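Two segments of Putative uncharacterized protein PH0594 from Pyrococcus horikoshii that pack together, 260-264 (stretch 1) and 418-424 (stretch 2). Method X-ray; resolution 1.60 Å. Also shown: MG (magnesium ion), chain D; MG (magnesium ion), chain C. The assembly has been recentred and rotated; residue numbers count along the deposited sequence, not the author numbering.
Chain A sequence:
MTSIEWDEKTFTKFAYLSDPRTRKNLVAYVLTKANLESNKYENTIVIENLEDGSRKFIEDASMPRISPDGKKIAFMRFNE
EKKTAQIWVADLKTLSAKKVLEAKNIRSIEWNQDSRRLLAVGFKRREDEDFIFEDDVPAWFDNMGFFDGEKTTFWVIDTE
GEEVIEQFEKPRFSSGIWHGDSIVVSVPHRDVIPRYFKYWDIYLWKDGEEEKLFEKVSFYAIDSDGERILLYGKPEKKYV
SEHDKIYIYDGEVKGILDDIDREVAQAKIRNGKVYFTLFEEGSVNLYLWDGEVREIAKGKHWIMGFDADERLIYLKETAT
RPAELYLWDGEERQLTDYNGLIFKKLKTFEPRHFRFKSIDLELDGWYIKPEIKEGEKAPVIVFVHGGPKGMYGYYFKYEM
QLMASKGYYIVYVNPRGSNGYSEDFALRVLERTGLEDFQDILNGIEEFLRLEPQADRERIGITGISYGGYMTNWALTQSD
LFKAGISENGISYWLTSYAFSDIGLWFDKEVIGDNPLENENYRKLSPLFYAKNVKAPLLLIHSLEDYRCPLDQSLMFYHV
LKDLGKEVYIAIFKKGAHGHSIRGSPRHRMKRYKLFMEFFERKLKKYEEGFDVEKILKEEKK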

# COMPACT_ATOMS: atom_id res chain seq x y z
N ILE A 260 -37.56 -48.62 -16.25
CA ILE A 260 -37.74 -47.29 -16.83
C ILE A 260 -36.45 -47.02 -17.61
O ILE A 260 -35.35 -47.01 -17.02
N ASP A 261 -36.57 -46.93 -18.92
CA ASP A 261 -35.39 -46.78 -19.81
C ASP A 261 -35.08 -45.28 -20.07
O ASP A 261 -35.12 -44.79 -21.23
N ARG A 262 -34.81 -44.59 -18.99
CA ARG A 262 -34.44 -43.15 -19.00
C ARG A 262 -33.33 -42.96 -17.94
O ARG A 262 -33.14 -43.74 -16.97
N GLU A 263 -32.52 -41.93 -18.15
CA GLU A 263 -31.40 -41.67 -17.25
C GLU A 263 -31.83 -40.76 -16.07
O GLU A 263 -32.52 -39.73 -16.27
N VAL A 264 -31.36 -41.06 -14.87
CA VAL A 264 -31.51 -40.21 -13.67
C VAL A 264 -30.52 -39.06 -13.74
O VAL A 264 -29.31 -39.19 -13.98
N SER A 418 -28.54 -38.18 -28.29
CA SER A 418 -28.98 -37.27 -27.24
C SER A 418 -29.46 -38.05 -26.03
O SER A 418 -29.97 -39.22 -26.13
N ASN A 419 -29.38 -37.39 -24.90
CA ASN A 419 -30.15 -37.82 -23.71
C ASN A 419 -31.61 -37.57 -23.84
O ASN A 419 -32.06 -36.81 -24.69
N GLY A 420 -32.41 -38.27 -23.03
CA GLY A 420 -33.81 -38.05 -22.93
C GLY A 420 -34.74 -39.06 -23.56
O GLY A 420 -35.98 -38.96 -23.49
N TYR A 421 -34.15 -40.12 -24.11
CA TYR A 421 -34.82 -41.12 -24.86
C TYR A 421 -34.32 -42.48 -24.36
O TYR A 421 -33.80 -42.60 -23.26
N SER A 422 -34.52 -43.52 -25.15
CA SER A 422 -34.05 -44.83 -24.78
C SER A 422 -32.55 -44.84 -24.69
O SER A 422 -31.78 -44.01 -25.30
N GLU A 423 -32.03 -45.79 -23.94
CA GLU A 423 -30.61 -46.03 -23.90
C GLU A 423 -30.03 -46.32 -25.30
O GLU A 423 -29.02 -45.79 -25.71
N ASP A 424 -30.69 -47.20 -26.03
CA ASP A 424 -30.25 -47.58 -27.38
C ASP A 424 -30.14 -46.31 -28.24
O ASP A 424 -29.25 -46.20 -29.09

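The most unusual feature of this contact is that a carboxylate from stretch 1 meets the first turn of a helix in stretch 2, while a second carboxylate serves both the contact and a magnesium ion. Asp261 points toward stretch 2 with chi1 t, and its OD1 accepts a hydrogen bond from Glu423 N at 3.0 Å; a weak one runs from the same nitrogen to Asp261 OD2 at 3.4 Å. Free amides at a helix start suit a short acidic side chain. Water 1 extends the link, donating to Asp261 OD2 (2.6 Å) and accepting from Asp424 N (3.1 Å). Ser422, rotamer p, is the N-cap, and its CB lies 3.2 Å from Asp261 OD2.

Glu263, chi1 t and also directed toward stretch 2, receives Asn419 ND2 on OE1 at 2.7 Å, while its OE2 binds the chain D magnesium at 2.1 Å. The amide of Asn419 suits its place by offering both polarities: ND2 donates across, whereas OD1 accepts from Gly420 N at 2.9 Å and from water 2, which in turn accepts from Glu263 N.

Arg262 (chi1 m) starts sideways, but its guanidinium comes nearer, placing one face over Tyr421 C, 3.3 Å from NH1. That NH1 donates to Asp261 O at 2.8 Å. Tyr421 itself points away.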

# COMPACT_ATOMS: atom_id res chain seq x y z
CB ILE A 260 -37.94 -46.20 -15.77
CG1 ILE A 260 -39.34 -46.39 -15.13
CG2 ILE A 260 -37.81 -44.84 -16.41
CD1 ILE A 260 -39.57 -45.50 -13.90
CB ASP A 261 -35.60 -47.51 -21.15
CG ASP A 261 -34.36 -47.56 -22.04
OD1 ASP A 261 -33.27 -47.28 -21.59
OD2 ASP A 261 -34.59 -47.94 -23.20
CB ARG A 262 -35.65 -42.32 -18.70
CG ARG A 262 -36.69 -42.37 -19.78
CD ARG A 262 -36.27 -41.69 -21.07
NE ARG A 262 -37.38 -41.62 -22.00
CZ ARG A 262 -37.69 -42.56 -22.91
NH1 ARG A 262 -37.04 -43.72 -22.91
NH2 ARG A 262 -38.71 -42.35 -23.72
CB GLU A 263 -30.30 -41.02 -18.01
CG GLU A 263 -29.09 -40.71 -17.10
CD GLU A 263 -27.81 -40.46 -17.88
OE1 GLU A 263 -27.69 -39.47 -18.60
OE2 GLU A 263 -26.91 -41.28 -17.65
CB VAL A 264 -31.36 -41.03 -12.34
CG1 VAL A 264 -31.42 -40.09 -11.09
CG2 VAL A 264 -32.41 -42.16 -12.22
CB SER A 418 -30.11 -36.43 -27.71
OG SER A 418 -29.80 -35.59 -28.84
CB ASN A 419 -29.61 -37.10 -22.44
CG ASN A 419 -29.62 -38.01 -21.22
OD1 ASN A 419 -30.32 -39.03 -21.18
ND2 ASN A 419 -28.76 -37.68 -20.25
CB TYR A 421 -34.53 -40.87 -26.35
CG TYR A 421 -34.97 -39.48 -26.74
CD1 TYR A 421 -34.09 -38.41 -26.64
CD2 TYR A 421 -36.24 -39.21 -27.18
CE1 TYR A 421 -34.51 -37.12 -26.86
CE2 TYR A 421 -36.64 -37.88 -27.45
CZ TYR A 421 -35.72 -36.86 -27.35
OH TYR A 421 -36.18 -35.59 -27.57
CB SER A 422 -34.46 -45.94 -25.75
OG SER A 422 -33.85 -45.79 -27.04
CB GLU A 423 -30.24 -47.18 -22.95
CG GLU A 423 -28.75 -47.39 -22.87
CD GLU A 423 -28.40 -48.30 -21.72
OE1 GLU A 423 -28.42 -49.51 -21.89
OE2 GLU A 423 -28.30 -47.84 -20.57
CB ASP A 424 -31.16 -48.62 -28.06
CG ASP A 424 -31.06 -50.00 -27.44
OD1 ASP A 424 -30.11 -50.17 -26.64
OD2 ASP A 424 -31.84 -50.92 -27.81
MG MG D . -24.90 -40.71 -17.31
MG MG C . -29.65 -51.74 -25.29
O HOH W 1 -32.88 -48.99 -24.88
O HOH W 2 -33.01 -40.43 -20.47
O HOH W 3 -25.12 -39.21 -18.72
O HOH W 4 -28.14 -50.70 -24.30
O HOH W 5 -31.12 -50.96 -24.04
O HOH W 6 -24.29 -42.03 -18.79
O HOH W 7 -22.80 -40.24 -17.07